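Local atomic coordinates of proteasome assembly chaperone family protein (Pyrococcus furiosus, PDB entry 3VR0), a protein that acts as a proteasome activator in archaea although it is homologous to proteasome assembly factors, and probably works by binding the proteasome. Residues K18-V23 / Y66-M71; L84-F89 / T106-V111. One frame throughout, in Å; residues are numbered along the deposited sequence.

Interaction 1: K18-V23 / Y66-M71; sequences KETTIV and YSPHFM
Where the edge strand 21-24 begins, one antiparallel hydrogen-bonded pair, T21 with Y66, ties it to the end of strand 60-66. T21 N gives its hydrogen to Y66 O and Y66 N returns one to T21 O, each at 2.8 Å and nearly straight, each donor lying almost along the C=O axis. Beyond this pair the chains stay close through side chains. T20 holds OG1 beside its own backbone N (chi1 -60°), and S67 swings OG anti to the backbone N (chi1 -175°), so the hydroxyls meet tip to tip: S67 OG donates to T20 OG1 at 2.8 Å. The same S67 OG accepts from H69 N at 3.1 Å, while T20 OG1 is also bonded to E121 of helix 116-131. S67 CB sits over the centre of one face of the F70 ring, and P68 lays CD against E19 C at 3.6 Å. An alanine in place of S67 would remove the hydroxyl and would probably loosen both the link to T20 and the turn at H69. The packing thins toward either end of 18-23. V23 merely brings CG2 to the edge of the Y66 ring, 3.9 Å from CE2, and K18 and E19 set out from the backbone away from 66-71, K18 being exposed. H69, held through ND1 by D115, binds a gold ion together with E121. The geometry is that of an ST turn at S67, set within a type I beta turn that carries the chain out of the sheet into the gold site.

Interaction 2: L84-F89 / T106-V111; sequences LMKNEF and TGDTQV
N87 and G107 form an antiparallel non-hydrogen-bonded pair with CA atoms just 3.8 Å apart, next to the hydrogen-bonded pair of E88 and T106, where the hairpin of strands 87-92 and 102-107 opens into loops. N87 carries much of the contact. Its CB lies 3.3 Å from T106 O; CG stands anti to the carbonyl carbon (chi1 -62°), which directs the amide along the 106-111 chain. At the tip the branches divide the work: ND2 passes G107 CA and donates to T109 O at 3.1 Å, the acceptor close to the amide plane, with a weak second bond back to K86 O, whereas OD1 accepts from a water that also donates to T109 O. The close approach depends on G107, since a beta carbon there would collide with N87 ND2 and K86 O. One residue on, D108 N donates to K86 O almost along the C=O axis, and D108 OD2 takes K86 N on its anti lone pair at 3.0 Å, a more bent bond (137°). R77 forms a salt bridge with the same OD2. M85 and T109 cross at about a right angle, with CB and SD of M85 near T109 CG2. One backbone bond and the polar side chains of N87 and D108 thus continue the pairing past the last bridge, and R77, with the backbone N-H of K86, would probably favour the ionised form of D108.

In the fold
Both interactions belong to the nine-stranded mixed sheet and lie on the same side of the chain's centre, about 10 Å apart between their own centres. Strands 60-66 and 87-92 are neighbours, so Y66 of interaction 1 packs directly on K86 of interaction 2, and M71 CB meets M85 CE. Interaction 1 is the more peripheral: it joins the outermost strand, 21-24, at a subunit interface, where P68 packs on F120 of the second subunit. Interaction 2, nearer the centre, holds inner strands. Hydroxyls and a proline extend the single bridge of the former, whereas an amide, a carboxylate and a required glycine extend the two bridges of the latter.

Interaction 1: K18-V23 / Y66-M71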
ATOM      1  N   LYS C  18      -5.464   3.875  15.794  1.00 53.65           N
ATOM      2  CA  LYS C  18      -5.888   3.070  14.629  1.00 51.59           C
ATOM      3  C   LYS C  18      -6.054   4.041  13.489  1.00 48.68           C
ATOM      4  O   LYS C  18      -6.158   3.659  12.320  1.00 48.14           O
ATOM      5  CB  LYS C  18      -7.228   2.369  14.891  1.00 52.66           C
ATOM      6  CG  LYS C  18      -7.172   1.305  16.000  1.00 56.12           C
ATOM      7  CD  LYS C  18      -8.259   0.229  15.798  1.00 60.03           C
ATOM      8  CE  LYS C  18      -8.578  -0.516  17.110  1.00 61.61           C
ATOM      9  NZ  LYS C  18      -9.896  -1.229  17.016  1.00 61.30           N
ATOM     10  N   GLU C  19      -6.104   5.317  13.867  1.00 44.10           N
ATOM     11  CA  GLU C  19      -6.221   6.377  12.918  1.00 40.42           C
ATOM     12  C   GLU C  19      -5.528   7.622  13.438  1.00 35.75           C
ATOM     13  O   GLU C  19      -5.095   7.682  14.571  1.00 34.98           O
ATOM     14  CB  GLU C  19      -7.697   6.611  12.501  1.00 40.90           C
ATOM     15  CG  GLU C  19      -8.598   7.405  13.470  1.00 47.09           C
ATOM     16  CD  GLU C  19     -10.033   7.674  12.899  1.00 54.56           C
ATOM     17  OE1 GLU C  19     -10.715   6.712  12.456  1.00 56.25           O
ATOM     18  OE2 GLU C  19     -10.469   8.856  12.890  1.00 56.81           O
ATOM     19  N   THR C  20      -5.403   8.594  12.567  1.00 31.40           N
ATOM     20  CA  THR C  20      -4.841   9.865  12.879  1.00 30.12           C
ATOM     21  C   THR C  20      -5.498  10.474  14.134  1.00 29.68           C
ATOM     22  O   THR C  20      -6.710  10.529  14.249  1.00 28.90           O
ATOM     23  CB  THR C  20      -4.976  10.748  11.647  1.00 30.01           C
ATOM     24  OG1 THR C  20      -4.269  10.123  10.557  1.00 29.22           O
ATOM     25  CG2 THR C  20      -4.413  12.124  11.879  1.00 28.29           C
ATOM     26  N   THR C  21      -4.671  10.898  15.075  1.00 29.51           N
ATOM     27  CA  THR C  21      -5.120  11.393  16.374  1.00 30.06           C
ATOM     28  C   THR C  21      -4.647  12.847  16.612  1.00 29.40           C
ATOM     29  O   THR C  21      -3.485  13.191  16.388  1.00 27.59           O
ATOM     30  CB  THR C  21      -4.532  10.470  17.502  1.00 30.51           C
ATOM     31  OG1 THR C  21      -5.029   9.126  17.312  1.00 36.16           O
ATOM     32  CG2 THR C  21      -4.978  10.928  18.920  1.00 34.23           C
ATOM     33  N   ILE C  22      -5.555  13.675  17.122  1.00 29.30           N
ATOM     34  CA  ILE C  22      -5.221  14.995  17.586  1.00 28.44           C
ATOM     35  C   ILE C  22      -5.357  15.084  19.107  1.00 29.19           C
ATOM     36  O   ILE C  22      -6.409  14.779  19.652  1.00 30.16           O
ATOM     37  CB  ILE C  22      -6.095  16.072  16.895  1.00 28.64           C
ATOM     38  CG1 ILE C  22      -5.933  15.952  15.382  1.00 25.81           C
ATOM     39  CG2 ILE C  22      -5.724  17.486  17.457  1.00 24.11           C
ATOM     40  CD1 ILE C  22      -6.778  16.814  14.579  1.00 25.28           C
ATOM     41  N   VAL C  23      -4.268  15.468  19.760  1.00 28.12           N
ATOM     42  CA  VAL C  23      -4.180  15.670  21.160  1.00 27.98           C
ATOM     43  C   VAL C  23      -4.343  17.189  21.367  1.00 27.80           C
ATOM     44  O   VAL C  23      -3.571  17.984  20.793  1.00 25.59           O
ATOM     45  CB  VAL C  23      -2.776  15.260  21.669  1.00 28.91           C
ATOM     46  CG1 VAL C  23      -2.681  15.459  23.181  1.00 31.40           C
ATOM     47  CG2 VAL C  23      -2.454  13.790  21.318  1.00 29.19           C
ATOM     48  N   TYR C  66      -0.875  13.319  15.456  1.00 21.64           N
ATOM     49  CA  TYR C  66      -0.030  12.197  15.147  1.00 22.09           C
ATOM     50  C   TYR C  66      -0.800  11.285  14.209  1.00 21.90           C
ATOM     51  O   TYR C  66      -2.026  11.194  14.289  1.00 22.20           O
ATOM     52  CB  TYR C  66       0.280  11.405  16.429  1.00 22.98           C
ATOM     53  CG  TYR C  66       1.017  12.247  17.497  1.00 22.88           C
ATOM     54  CD1 TYR C  66       2.396  12.370  17.468  1.00 21.53           C
ATOM     55  CD2 TYR C  66       0.300  12.946  18.490  1.00 23.68           C
ATOM     56  CE1 TYR C  66       3.074  13.144  18.433  1.00 25.88           C
ATOM     57  CE2 TYR C  66       0.966  13.741  19.481  1.00 22.30           C
ATOM     58  CZ  TYR C  66       2.332  13.826  19.443  1.00 24.74           C
ATOM     59  OH  TYR C  66       3.003  14.553  20.413  1.00 30.24           O
ATOM     60  N   SER C  67      -0.071  10.556  13.376  1.00 20.37           N
ATOM     61  CA  SER C  67      -0.702   9.684  12.398  1.00 19.70           C
ATOM     62  C   SER C  67       0.067   8.407  12.141  1.00 18.40           C
ATOM     63  O   SER C  67       1.273   8.446  11.900  1.00 18.48           O
ATOM     64  CB  SER C  67      -0.787  10.420  11.070  1.00 18.30           C
ATOM     65  OG  SER C  67      -1.505   9.588  10.166  1.00 22.84           O
ATOM     66  N   PRO C  68      -0.630   7.284  12.138  1.00 19.07           N
ATOM     67  CA  PRO C  68      -0.047   5.976  11.791  1.00 19.47           C
ATOM     68  C   PRO C  68       0.220   5.884  10.265  1.00 21.16           C
ATOM     69  O   PRO C  68       0.795   4.885   9.824  1.00 21.10           O
ATOM     70  CB  PRO C  68      -1.156   4.969  12.217  1.00 18.82           C
ATOM     71  CG  PRO C  68      -2.512   5.871  11.962  1.00 19.02           C
ATOM     72  CD  PRO C  68      -2.048   7.169  12.587  1.00 19.30           C
ATOM     73  N   HIS C  69      -0.164   6.914   9.486  1.00 20.46           N
ATOM     74  CA  HIS C  69       0.185   7.019   8.056  1.00 21.82           C
ATOM     75  C   HIS C  69       1.469   7.802   7.845  1.00 23.56           C
ATOM     76  O   HIS C  69       1.945   7.877   6.708  1.00 24.39           O
ATOM     77  CB  HIS C  69      -0.927   7.681   7.252  1.00 19.95           C
ATOM     78  CG  HIS C  69      -2.174   6.858   7.218  1.00 23.84           C
ATOM     79  ND1 HIS C  69      -2.362   5.829   6.312  1.00 17.97           N
ATOM     80  CD2 HIS C  69      -3.278   6.870   8.014  1.00 22.24           C
ATOM     81  CE1 HIS C  69      -3.530   5.256   6.544  1.00 24.13           C
ATOM     82  NE2 HIS C  69      -4.111   5.871   7.564  1.00 23.51           N
ATOM     83  N   PHE C  70       2.033   8.397   8.911  1.00 22.84           N
ATOM     84  CA  PHE C  70       3.311   9.098   8.773  1.00 22.50           C
ATOM     85  C   PHE C  70       4.423   8.057   8.739  1.00 23.00           C
ATOM     86  O   PHE C  70       4.207   6.916   9.132  1.00 23.28           O
ATOM     87  CB  PHE C  70       3.553  10.036   9.967  1.00 21.58           C
ATOM     88  CG  PHE C  70       2.734  11.317   9.934  1.00 21.32           C
ATOM     89  CD1 PHE C  70       2.127  11.753   8.752  1.00 21.12           C
ATOM     90  CD2 PHE C  70       2.611  12.111  11.087  1.00 20.22           C
ATOM     91  CE1 PHE C  70       1.386  12.990   8.711  1.00 21.53           C
ATOM     92  CE2 PHE C  70       1.845  13.331  11.076  1.00 19.55           C
ATOM     93  CZ  PHE C  70       1.241  13.763   9.874  1.00 19.39           C
ATOM     94  N   MET C  71       5.624   8.432   8.324  1.00 23.65           N
ATOM     95  CA  MET C  71       6.755   7.483   8.352  1.00 23.76           C
ATOM     96  C   MET C  71       6.921   6.850   9.751  1.00 24.42           C
ATOM     97  O   MET C  71       6.758   7.523  10.805  1.00 23.20           O
ATOM     98  CB  MET C  71       8.031   8.192   7.905  1.00 24.14           C
ATOM     99  CG  MET C  71       9.296   7.330   7.932  1.00 26.53           C
ATOM    100  SD  MET C  71       9.184   5.870   6.867  1.00 32.37           S
ATOM    101  CE  MET C  71      10.718   5.177   7.513  1.00 32.27           C
TER

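Interaction 2: L84-F89 / T106-V111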
ATOM      1  N   LEU C  84       7.564  10.854  18.106  1.00 27.03           N
ATOM      2  CA  LEU C  84       6.905  10.592  16.846  1.00 25.82           C
ATOM      3  C   LEU C  84       6.828  11.846  15.989  1.00 25.92           C
ATOM      4  O   LEU C  84       6.854  12.989  16.495  1.00 25.08           O
ATOM      5  CB  LEU C  84       5.490  10.077  17.082  1.00 25.36           C
ATOM      6  CG  LEU C  84       5.292   8.724  17.739  1.00 24.61           C
ATOM      7  CD1 LEU C  84       3.794   8.561  17.941  1.00 23.59           C
ATOM      8  CD2 LEU C  84       5.844   7.593  16.878  1.00 21.91           C
ATOM      9  N   MET C  85       6.707  11.622  14.686  1.00 24.17           N
ATOM     10  CA  MET C  85       6.472  12.707  13.778  1.00 24.33           C
ATOM     11  C   MET C  85       5.054  13.221  13.963  1.00 23.33           C
ATOM     12  O   MET C  85       4.144  12.459  14.355  1.00 22.23           O
ATOM     13  CB  MET C  85       6.771  12.267  12.353  1.00 25.89           C
ATOM     14  CG  MET C  85       8.334  11.992  12.183  1.00 27.05           C
ATOM     15  SD  MET C  85       8.828  12.038  10.493  1.00 40.02           S
ATOM     16  CE  MET C  85       7.941  10.595  10.065  1.00 30.53           C
ATOM     17  N   LYS C  86       4.882  14.518  13.748  1.00 22.08           N
ATOM     18  CA  LYS C  86       3.660  15.159  14.189  1.00 23.05           C
ATOM     19  C   LYS C  86       3.437  16.450  13.427  1.00 22.96           C
ATOM     20  O   LYS C  86       4.353  16.950  12.730  1.00 23.22           O
ATOM     21  CB  LYS C  86       3.753  15.427  15.721  1.00 23.08           C
ATOM     22  CG  LYS C  86       4.759  16.581  16.078  1.00 25.05           C
ATOM     23  CD  LYS C  86       5.049  16.678  17.609  1.00 29.24           C
ATOM     24  CE  LYS C  86       5.919  17.906  17.884  1.00 32.17           C
ATOM     25  NZ  LYS C  86       6.241  18.012  19.335  1.00 37.40           N
ATOM     26  N   ASN C  87       2.208  16.944  13.490  1.00 22.24           N
ATOM     27  CA  ASN C  87       1.909  18.308  13.078  1.00 23.03           C
ATOM     28  C   ASN C  87       1.476  19.056  14.358  1.00 23.68           C
ATOM     29  O   ASN C  87       1.060  18.412  15.360  1.00 22.93           O
ATOM     30  CB  ASN C  87       0.785  18.356  12.038  1.00 21.77           C
ATOM     31  CG  ASN C  87       1.139  17.608  10.737  1.00 24.28           C
ATOM     32  OD1 ASN C  87       0.241  17.329   9.943  1.00 24.04           O
ATOM     33  ND2 ASN C  87       2.445  17.284  10.522  1.00 19.65           N
ATOM     34  N   GLU C  88       1.548  20.384  14.315  1.00 23.09           N
ATOM     35  CA  GLU C  88       1.265  21.195  15.485  1.00 24.32           C
ATOM     36  C   GLU C  88       0.313  22.254  15.068  1.00 23.13           C
ATOM     37  O   GLU C  88       0.469  22.806  13.974  1.00 23.63           O
ATOM     38  CB  GLU C  88       2.539  21.863  15.994  1.00 25.41           C
ATOM     39  CG  GLU C  88       3.594  20.895  16.513  1.00 32.11           C
ATOM     40  CD  GLU C  88       4.891  21.615  16.961  1.00 45.63           C
ATOM     41  OE1 GLU C  88       5.312  22.640  16.327  1.00 49.87           O
ATOM     42  OE2 GLU C  88       5.494  21.157  17.967  1.00 50.19           O
ATOM     43  N   PHE C  89      -0.682  22.531  15.908  1.00 20.96           N
ATOM     44  CA  PHE C  89      -1.589  23.632  15.666  1.00 20.51           C
ATOM     45  C   PHE C  89      -1.296  24.758  16.670  1.00 21.53           C
ATOM     46  O   PHE C  89      -1.158  24.493  17.876  1.00 21.04           O
ATOM     47  CB  PHE C  89      -3.044  23.197  15.840  1.00 19.80           C
ATOM     48  CG  PHE C  89      -3.517  22.202  14.836  1.00 17.56           C
ATOM     49  CD1 PHE C  89      -4.269  22.618  13.704  1.00 18.74           C
ATOM     50  CD2 PHE C  89      -3.287  20.849  15.029  1.00 19.00           C
ATOM     51  CE1 PHE C  89      -4.758  21.674  12.784  1.00 21.87           C
ATOM     52  CE2 PHE C  89      -3.768  19.881  14.080  1.00 19.38           C
ATOM     53  CZ  PHE C  89      -4.494  20.291  12.986  1.00 19.17           C
ATOM     54  N   THR C 106       1.570  23.567  11.242  1.00 22.55           N
ATOM     55  CA  THR C 106       2.821  23.183  10.608  1.00 24.71           C
ATOM     56  C   THR C 106       3.251  21.822  11.187  1.00 24.23           C
ATOM     57  O   THR C 106       2.514  21.195  11.937  1.00 23.95           O
ATOM     58  CB  THR C 106       3.926  24.297  10.771  1.00 25.98           C
ATOM     59  OG1 THR C 106       5.029  24.018   9.902  1.00 31.90           O
ATOM     60  CG2 THR C 106       4.470  24.428  12.211  1.00 26.02           C
ATOM     61  N   GLY C 107       4.438  21.355  10.866  1.00 24.41           N
ATOM     62  CA  GLY C 107       4.871  20.084  11.407  1.00 23.97           C
ATOM     63  C   GLY C 107       6.056  19.466  10.710  1.00 24.80           C
ATOM     64  O   GLY C 107       6.681  20.080   9.831  1.00 24.36           O
ATOM     65  N   ASP C 108       6.417  18.269  11.156  1.00 24.72           N
ATOM     66  CA  ASP C 108       7.567  17.573  10.623  1.00 25.35           C
ATOM     67  C   ASP C 108       7.381  17.109   9.146  1.00 25.99           C
ATOM     68  O   ASP C 108       8.355  17.016   8.406  1.00 26.61           O
ATOM     69  CB  ASP C 108       7.848  16.326  11.461  1.00 25.19           C
ATOM     70  CG  ASP C 108       8.123  16.634  12.929  1.00 26.63           C
ATOM     71  OD1 ASP C 108       8.981  17.480  13.225  1.00 28.80           O
ATOM     72  OD2 ASP C 108       7.517  15.984  13.799  1.00 29.76           O
ATOM     73  N   THR C 109       6.167  16.773   8.724  1.00 24.53           N
ATOM     74  CA  THR C 109       6.052  15.950   7.531  1.00 24.99           C
ATOM     75  C   THR C 109       4.640  15.948   7.073  1.00 25.36           C
ATOM     76  O   THR C 109       3.721  16.392   7.804  1.00 25.90           O
ATOM     77  CB  THR C 109       6.427  14.416   7.817  1.00 26.65           C
ATOM     78  OG1 THR C 109       6.454  13.669   6.585  1.00 28.14           O
ATOM     79  CG2 THR C 109       5.416  13.735   8.765  1.00 21.80           C
ATOM     80  N   GLN C 110       4.461  15.464   5.853  1.00 24.09           N
ATOM     81  CA  GLN C 110       3.155  15.080   5.375  1.00 24.19           C
ATOM     82  C   GLN C 110       3.238  13.571   5.214  1.00 23.29           C
ATOM     83  O   GLN C 110       4.310  12.978   5.363  1.00 22.53           O
ATOM     84  CB  GLN C 110       2.830  15.754   4.033  1.00 24.47           C
ATOM     85  CG  GLN C 110       2.787  17.288   4.081  1.00 25.50           C
ATOM     86  CD  GLN C 110       1.982  17.919   2.936  1.00 26.01           C
ATOM     87  OE1 GLN C 110       0.913  17.439   2.552  1.00 23.33           O
ATOM     88  NE2 GLN C 110       2.496  19.022   2.400  1.00 25.79           N
ATOM     89  N   VAL C 111       2.111  12.958   4.896  1.00 23.20           N
ATOM     90  CA  VAL C 111       2.067  11.536   4.646  1.00 23.12           C
ATOM     91  C   VAL C 111       2.952  11.269   3.400  1.00 24.45           C
ATOM     92  O   VAL C 111       3.008  12.113   2.499  1.00 24.10           O
ATOM     93  CB  VAL C 111       0.599  11.127   4.373  1.00 23.45           C
ATOM     94  CG1 VAL C 111       0.513   9.738   3.716  1.00 20.45           C
ATOM     95  CG2 VAL C 111      -0.238  11.151   5.716  1.00 21.16           C
TER
HETATM   96  O   HOH W   1       0.628  16.424   7.370  1.00 23.75           O